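Local coordinates for protein 2'-5' RNA Ligase (Thermus thermophilus, PDB 1IUH) that belongs to the LigT-like family of the 2H phosphoesterase clan and folds as a single chain of helices packed around antiparallel beta strands, at residues Y5-P10 with L40-L45; F90-A95 with K128-L133; E83-V88 with A134-P139. All coordinates share one frame; numbering follows the deposited sequence.

Interaction 1. Residues Y5-P10 with L40-L45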
# COMPACT_ATOMS: atom_id res chain seq x y z
N TYR A 5 6.88 -2.82 0.48
CA TYR A 5 6.09 -3.99 0.86
C TYR A 5 4.59 -3.58 0.75
O TYR A 5 4.19 -2.48 1.13
CB TYR A 5 6.38 -4.51 2.29
CG TYR A 5 7.77 -5.11 2.49
CD1 TYR A 5 8.79 -4.33 3.05
CD2 TYR A 5 8.06 -6.47 2.18
CE1 TYR A 5 10.06 -4.86 3.31
CE2 TYR A 5 9.37 -7.02 2.44
CZ TYR A 5 10.34 -6.18 3.01
OH TYR A 5 11.61 -6.56 3.33
N ALA A 6 3.77 -4.48 0.25
CA ALA A 6 2.38 -4.14 0.09
C ALA A 6 1.48 -5.36 0.13
O ALA A 6 1.93 -6.49 0.00
CB ALA A 6 2.18 -3.38 -1.28
N VAL A 7 0.19 -5.09 0.28
CA VAL A 7 -0.80 -6.13 0.26
C VAL A 7 -1.60 -5.93 -1.04
O VAL A 7 -2.11 -4.83 -1.28
CB VAL A 7 -1.77 -6.00 1.43
CG1 VAL A 7 -3.06 -6.85 1.16
CG2 VAL A 7 -1.12 -6.40 2.64
N PHE A 8 -1.68 -6.96 -1.87
CA PHE A 8 -2.51 -6.88 -3.06
C PHE A 8 -3.88 -7.42 -2.66
O PHE A 8 -4.04 -8.07 -1.61
CB PHE A 8 -1.88 -7.61 -4.25
CG PHE A 8 -0.80 -6.81 -4.89
CD1 PHE A 8 0.55 -7.08 -4.60
CD2 PHE A 8 -1.13 -5.70 -5.66
CE1 PHE A 8 1.55 -6.25 -5.06
CE2 PHE A 8 -0.17 -4.86 -6.12
CZ PHE A 8 1.21 -5.13 -5.82
N LEU A 9 -4.87 -7.15 -3.49
CA LEU A 9 -6.23 -7.40 -3.12
C LEU A 9 -6.98 -8.41 -3.94
O LEU A 9 -6.66 -8.64 -5.12
CB LEU A 9 -6.93 -6.03 -3.12
CG LEU A 9 -6.01 -5.01 -2.43
CD1 LEU A 9 -6.31 -3.60 -2.91
CD2 LEU A 9 -6.14 -5.10 -0.94
N PRO A 10 -8.00 -9.03 -3.33
CA PRO A 10 -8.78 -10.03 -4.07
C PRO A 10 -9.87 -9.39 -4.94
O PRO A 10 -10.25 -8.22 -4.80
CB PRO A 10 -9.32 -10.92 -2.97
CG PRO A 10 -9.68 -9.91 -1.86
CD PRO A 10 -8.50 -8.90 -1.94
N LEU A 40 -2.39 -1.80 -0.84
CA LEU A 40 -2.16 -1.09 0.44
C LEU A 40 -0.68 -1.28 0.78
O LEU A 40 -0.23 -2.42 0.97
CB LEU A 40 -3.00 -1.68 1.58
CG LEU A 40 -2.94 -0.96 2.92
CD1 LEU A 40 -4.33 -1.05 3.69
CD2 LEU A 40 -1.81 -1.61 3.73
N THR A 41 0.06 -0.19 0.85
CA THR A 41 1.49 -0.29 1.18
C THR A 41 1.80 -0.46 2.67
O THR A 41 1.28 0.24 3.48
CB THR A 41 2.23 0.95 0.66
OG1 THR A 41 2.05 1.03 -0.78
CG2 THR A 41 3.72 0.89 1.02
N LEU A 42 2.59 -1.44 3.06
CA LEU A 42 2.86 -1.54 4.50
C LEU A 42 4.11 -0.76 4.88
O LEU A 42 4.23 -0.26 5.99
CB LEU A 42 3.00 -2.98 4.91
CG LEU A 42 1.82 -3.83 4.50
CD1 LEU A 42 2.31 -5.25 4.21
CD2 LEU A 42 0.80 -3.81 5.62
N LEU A 43 5.02 -0.62 3.94
CA LEU A 43 6.26 0.09 4.19
C LEU A 43 6.96 0.40 2.88
O LEU A 43 7.28 -0.52 2.16
CB LEU A 43 7.18 -0.77 5.04
CG LEU A 43 8.56 -0.13 5.29
CD1 LEU A 43 8.32 1.12 6.07
CD2 LEU A 43 9.52 -1.11 6.10
N PHE A 44 7.15 1.69 2.56
CA PHE A 44 7.85 2.12 1.34
C PHE A 44 9.37 2.22 1.67
O PHE A 44 9.76 2.73 2.72
CB PHE A 44 7.26 3.45 0.90
CG PHE A 44 7.97 4.09 -0.21
CD1 PHE A 44 7.91 3.56 -1.49
CD2 PHE A 44 8.69 5.27 0.00
CE1 PHE A 44 8.57 4.18 -2.55
CE2 PHE A 44 9.35 5.91 -1.06
CZ PHE A 44 9.29 5.35 -2.34
N LEU A 45 10.23 1.68 0.81
CA LEU A 45 11.66 1.69 1.07
C LEU A 45 12.49 2.71 0.25
O LEU A 45 13.62 3.02 0.60
CB LEU A 45 12.25 0.27 0.89
CG LEU A 45 11.75 -0.88 1.80
CD1 LEU A 45 12.58 -2.12 1.42
CD2 LEU A 45 11.87 -0.60 3.31

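Interaction 2. Residues F90-A95 with K128-L133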
# COMPACT_ATOMS: atom_id res chain seq x y z
N PHE A 90 -8.06 8.15 -1.64
CA PHE A 90 -7.84 6.79 -1.17
C PHE A 90 -8.95 6.21 -0.35
O PHE A 90 -9.79 6.89 0.20
CB PHE A 90 -6.56 6.71 -0.31
CG PHE A 90 -6.59 7.61 0.93
CD1 PHE A 90 -7.32 7.26 2.05
CD2 PHE A 90 -5.99 8.88 0.91
CE1 PHE A 90 -7.46 8.13 3.11
CE2 PHE A 90 -6.14 9.77 1.99
CZ PHE A 90 -6.86 9.40 3.06
N ALA A 91 -8.91 4.90 -0.23
CA ALA A 91 -9.88 4.24 0.60
C ALA A 91 -9.19 3.91 1.94
O ALA A 91 -8.00 3.57 1.95
CB ALA A 91 -10.35 2.97 -0.10
N LYS A 92 -9.92 4.02 3.07
CA LYS A 92 -9.37 3.64 4.37
C LYS A 92 -9.71 2.15 4.60
O LYS A 92 -10.82 1.69 4.34
CB LYS A 92 -9.92 4.51 5.54
CG LYS A 92 -9.66 6.07 5.47
CD LYS A 92 -9.74 6.80 6.86
CE LYS A 92 -10.70 8.08 6.93
NZ LYS A 92 -10.16 9.49 6.66
N ALA A 93 -8.73 1.37 5.03
CA ALA A 93 -8.95 -0.04 5.34
C ALA A 93 -8.48 -0.12 6.78
O ALA A 93 -7.76 0.76 7.23
CB ALA A 93 -8.09 -0.92 4.48
N GLU A 94 -8.88 -1.15 7.51
CA GLU A 94 -8.45 -1.26 8.90
C GLU A 94 -8.30 -2.69 9.38
O GLU A 94 -9.00 -3.58 8.90
CB GLU A 94 -9.44 -0.53 9.82
CG GLU A 94 -10.64 -1.33 10.22
CD GLU A 94 -11.65 -0.50 11.01
OE1 GLU A 94 -11.21 0.19 11.97
OE2 GLU A 94 -12.88 -0.54 10.65
N ALA A 95 -7.38 -2.88 10.31
CA ALA A 95 -7.09 -4.18 10.92
C ALA A 95 -5.76 -4.11 11.63
O ALA A 95 -4.79 -3.56 11.11
CB ALA A 95 -7.02 -5.28 9.88
N LYS A 128 -0.74 4.67 8.12
CA LYS A 128 -2.17 4.84 7.95
C LYS A 128 -2.67 3.80 6.93
O LYS A 128 -2.51 4.00 5.72
CB LYS A 128 -2.44 6.20 7.35
CG LYS A 128 -3.34 7.03 8.14
CD LYS A 128 -2.55 8.11 8.82
CE LYS A 128 -3.39 8.78 9.88
NZ LYS A 128 -2.74 10.05 10.22
N PRO A 129 -3.32 2.70 7.37
CA PRO A 129 -3.74 1.77 6.31
C PRO A 129 -4.71 2.40 5.26
O PRO A 129 -5.92 2.49 5.51
CB PRO A 129 -4.36 0.60 7.09
CG PRO A 129 -4.92 1.27 8.33
CD PRO A 129 -3.95 2.43 8.66
N HIS A 130 -4.14 2.83 4.12
CA HIS A 130 -4.83 3.51 3.00
C HIS A 130 -4.59 2.78 1.64
O HIS A 130 -3.54 2.17 1.46
CB HIS A 130 -4.28 4.96 2.87
CG HIS A 130 -4.59 5.88 4.02
ND1 HIS A 130 -4.15 7.19 4.07
CD2 HIS A 130 -5.34 5.70 5.15
CE1 HIS A 130 -4.61 7.77 5.17
NE2 HIS A 130 -5.33 6.89 5.84
N ILE A 131 -5.56 2.84 0.71
CA ILE A 131 -5.44 2.24 -0.64
C ILE A 131 -5.79 3.32 -1.64
O ILE A 131 -6.95 3.71 -1.80
CB ILE A 131 -6.42 1.02 -0.91
CG1 ILE A 131 -5.99 -0.23 -0.12
CG2 ILE A 131 -6.51 0.71 -2.44
CD1 ILE A 131 -7.17 -1.18 0.20
N THR A 132 -4.77 3.81 -2.33
CA THR A 132 -5.00 4.86 -3.31
C THR A 132 -5.91 4.50 -4.47
O THR A 132 -5.73 3.49 -5.10
CB THR A 132 -3.67 5.33 -3.81
OG1 THR A 132 -2.89 5.60 -2.65
CG2 THR A 132 -3.79 6.60 -4.57
N LEU A 133 -6.86 5.40 -4.73
CA LEU A 133 -7.88 5.30 -5.79
C LEU A 133 -7.59 6.14 -7.01
O LEU A 133 -7.92 5.76 -8.15
CB LEU A 133 -9.22 5.79 -5.24
CG LEU A 133 -9.72 4.95 -4.08
CD1 LEU A 133 -10.78 5.71 -3.41
CD2 LEU A 133 -10.19 3.62 -4.60

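Interaction 3. Residues E83-V88 with A134-P139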
# COMPACT_ATOMS: atom_id res chain seq x y z
N GLU A 83 -7.37 19.12 3.77
CA GLU A 83 -8.00 20.39 3.42
C GLU A 83 -7.18 21.04 2.31
O GLU A 83 -5.96 20.86 2.25
CB GLU A 83 -8.09 21.30 4.63
CG GLU A 83 -8.93 20.66 5.73
CD GLU A 83 -8.80 21.36 7.08
OE1 GLU A 83 -7.65 21.69 7.47
OE2 GLU A 83 -9.84 21.56 7.77
N GLY A 84 -7.85 21.75 1.40
CA GLY A 84 -7.16 22.38 0.28
C GLY A 84 -7.06 21.48 -0.95
O GLY A 84 -7.67 20.40 -0.98
N THR A 85 -6.32 21.91 -1.97
CA THR A 85 -6.17 21.09 -3.16
C THR A 85 -5.74 19.69 -2.71
O THR A 85 -4.73 19.55 -2.00
CB THR A 85 -5.05 21.61 -4.09
OG1 THR A 85 -5.16 23.03 -4.25
CG2 THR A 85 -5.16 20.97 -5.46
N PRO A 86 -6.47 18.62 -3.13
CA PRO A 86 -6.10 17.26 -2.73
C PRO A 86 -4.96 16.77 -3.64
O PRO A 86 -4.76 17.29 -4.72
CB PRO A 86 -7.39 16.49 -2.92
CG PRO A 86 -7.88 17.04 -4.21
CD PRO A 86 -7.55 18.56 -4.14
N ARG A 87 -4.18 15.81 -3.15
CA ARG A 87 -3.08 15.21 -3.89
C ARG A 87 -3.58 13.81 -4.26
O ARG A 87 -3.41 13.35 -5.38
CB ARG A 87 -1.86 15.09 -2.98
CG ARG A 87 -0.51 14.58 -3.59
CD ARG A 87 0.55 14.11 -2.43
NE ARG A 87 1.00 12.69 -2.54
CZ ARG A 87 1.73 12.01 -1.64
NH1 ARG A 87 2.12 12.58 -0.52
NH2 ARG A 87 2.09 10.76 -1.89
N VAL A 88 -4.27 13.18 -3.32
CA VAL A 88 -4.69 11.81 -3.50
C VAL A 88 -6.07 11.43 -3.03
O VAL A 88 -6.58 11.96 -2.06
CB VAL A 88 -3.66 10.87 -2.78
CG1 VAL A 88 -4.02 9.40 -2.97
CG2 VAL A 88 -2.31 11.08 -3.34
N ALA A 134 -7.00 7.30 -6.76
CA ALA A 134 -6.64 8.18 -7.84
C ALA A 134 -5.75 9.28 -7.34
O ALA A 134 -5.73 9.58 -6.16
CB ALA A 134 -7.93 8.77 -8.48
N ARG A 135 -5.02 9.90 -8.26
CA ARG A 135 -4.12 11.00 -7.91
C ARG A 135 -4.45 12.25 -8.77
O ARG A 135 -4.79 12.16 -9.97
CB ARG A 135 -2.64 10.57 -8.09
CG ARG A 135 -2.20 9.41 -7.19
CD ARG A 135 -0.68 8.93 -7.30
NE ARG A 135 -0.26 8.20 -6.07
CZ ARG A 135 0.20 8.78 -4.93
NH1 ARG A 135 0.33 10.13 -4.84
NH2 ARG A 135 0.47 8.02 -3.85
N ARG A 136 -4.38 13.41 -8.12
CA ARG A 136 -4.70 14.67 -8.74
C ARG A 136 -3.59 15.26 -9.60
O ARG A 136 -2.65 15.89 -9.10
CB ARG A 136 -5.19 15.61 -7.61
CG ARG A 136 -4.69 17.02 -7.56
CD ARG A 136 -4.97 17.76 -8.81
NE ARG A 136 -5.34 19.15 -8.57
CZ ARG A 136 -4.62 20.19 -8.98
NH1 ARG A 136 -3.48 20.00 -9.66
NH2 ARG A 136 -5.08 21.42 -8.73
N LYS A 137 -3.69 15.02 -10.89
CA LYS A 137 -2.75 15.50 -11.88
C LYS A 137 -3.17 16.90 -12.36
O LYS A 137 -2.38 17.63 -12.95
CB LYS A 137 -2.69 14.56 -13.05
CG LYS A 137 -1.60 13.44 -12.96
CD LYS A 137 -1.45 12.73 -14.40
CE LYS A 137 -0.14 11.94 -14.61
NZ LYS A 137 -0.36 10.50 -15.13
N ALA A 138 -4.40 17.31 -12.11
CA ALA A 138 -4.81 18.61 -12.58
C ALA A 138 -6.01 19.09 -11.80
O ALA A 138 -6.51 18.40 -10.96
CB ALA A 138 -5.07 18.56 -14.08
N PRO A 139 -6.52 20.30 -12.07
CA PRO A 139 -7.68 20.60 -11.22
C PRO A 139 -8.86 19.59 -11.28
O PRO A 139 -9.37 19.24 -12.35
CB PRO A 139 -8.07 22.01 -11.68
CG PRO A 139 -6.77 22.59 -12.28
CD PRO A 139 -6.18 21.41 -12.99

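Interaction 1. Residues Y5-P10 with L40-L45
The ring of Tyr5 meets the strand beside it obliquely: CE1 lies 4.2 Å from the methyl CD1 of Leu45, and the carbonyl O of Leu43 approaches the ring near CD1, also at a slant. Tyr5 projects on the face of the sheet that carries Val7, Leu40 and Leu43; with CG anti to the carbonyl carbon (chi1 -67°) the ring swings to the side of its own backbone N, where CE1 can meet Leu45. The hydroxyl finds its partner elsewhere, in the carbonyl O of Tyr56, so a residue with an apolar flank and a polar tip suits this buried place.

The backbones run antiparallel. Tyr5 N bonds to Leu43 O at 2.9 Å, and farther along Val7 and Leu40 form a hydrogen-bonded pair, Val7 N reaching Leu40 O at 2.8 Å. Between these pairs the register slips by one residue. Leu42 and Leu43 both face Tyr5, a classic beta bulge: Leu42 N sits 2.7 Å from Tyr5 O, above the carbonyl plane, while Leu43 N makes only a weak bond to the same oxygen. At the bulge, Leu42 lays its CD1 against Val7 CG2 at 3.9 Å. On the reverse face, Ala6 and Thr41 form a non-hydrogen-bonded pair; the close approach of the chains brings Ala6 CB to 3.4 Å from Leu40 O, where a lone methyl fits.

Thr41 closes the His39-Leu40-Thr41 sequence, one of the two His-x-Thr motifs after which the 2H clan is named. Strand 2-8 lies between strands 39-47 and 150-164, and helix 96-113, through Leu105, and helix 53-66, through Leu59, pack on the Tyr5 side.

Interaction 2. Residues F90-A95 with K128-L133
Phe90 and His130 lay their rings flat on one another in an offset stack, with centroids 3.9 Å apart and planes only 6° from parallel. Phe90 reaches this position by a less common rotamer: its CG stands between the backbone N and the carbonyl carbon (chi1 60°), which tips the ring over the neighbouring strand. His130 has CG anti to its carbonyl carbon (chi1 -66°), placing ND1 over the centre of the phenyl ring. Two conformers of His130 are modelled, and the stack is established for this one alone. On the opposite imidazole face CB of Lys128 lies near the rim, while CG of Lys92 meets the phenyl ring at its edge.

The other face of the sheet is aliphatic. Leu133 turns CD1 to within 3.6 Å of Phe90 C, and the same methyl touches Ala91 CB. The small alanines at 91 and 93 let Ile131 lie close, its CD1 4.4 Å from Ala93 CB. Ala91 and Ile131 exchange two backbone bonds, both 2.8 Å between N and O. Just before the strand, Pro129, lacking an N-H, can only accept, taking Ala93 N at 3.1 Å on its carbonyl O.

The pattern is an antiparallel pair whose second strand begins with His130-Ile131-Thr132, the second His-x-Thr motif characteristic of 2H phosphoesterases.

Interaction 3. Residues E83-V88 with A134-P139
A classic beta bulge marks the start of strand 88-94, where Arg87 and Val88 both face Phe80 of the adjoining strand; the same two residues also meet Arg135 and Arg136 of strand 130-136. Across this contact the backbone is held by one hydrogen bond: Arg136 N points almost straight at Arg87 O, 2.9 Å away with an N-H...O angle of 176°. The CA of Arg135 adds a CH...O contact to that oxygen at 3.5 Å.

Val88 and Arg135 form a non-hydrogen-bonded antiparallel pair, and their side chains run alongside each other. Valine offers two methyls in different directions: CG1 rests 3.6 Å from Ala134 O, whereas CG2 lies over one face of the Arg135 guanidinium, close to NH1. In the fold this is the far end of the ladder that joins strands 88-94 and 130-136, where the first chain enters from the loop after strand 70-80. Pro86, in that loop, packs on Tyr79 and on Trp30 of strand 30-32, burying a residue that has no N-H to satisfy.

At the solvent-exposed side the chain of Arg87 sets out away from the other segment but bends at chi3 (122°), which brings its guanidinium beside that of Arg135. The two groups are nearly coplanar and meet edge to edge, with Arg87 NH2 3.5 Å from Arg135 NH1; like charges so close would be expected to repel, an effect that solvent can screen. The side chain of Arg136 bends toward Thr85 and Pro86, but its modelled placement is strained by overlaps and remains doubtful.

In the fold
All three contacts reach one antiparallel sheet. Interaction 1, near the centre of the chain, closes before the other two open, and its centre lies about 10 Å from that of interaction 2. These two touch through Leu40, whose CB and CD1 pack on Ile131, Pro129 and Ala93. Leu40 and Ile131 are the middle residues of the two His-x-Thr motifs, which therefore lie side by side. Interactions 2 and 3, with centres about 16 Å apart, share strand 130-136, while 83-88 is the loop leading into strand 88-94; the chain passes through 83-88, then 90-95, and returns through 128-133 and 134-139. Interaction 3 lies farther from the centre of the chain, about 22 Å from interaction 1 between centres.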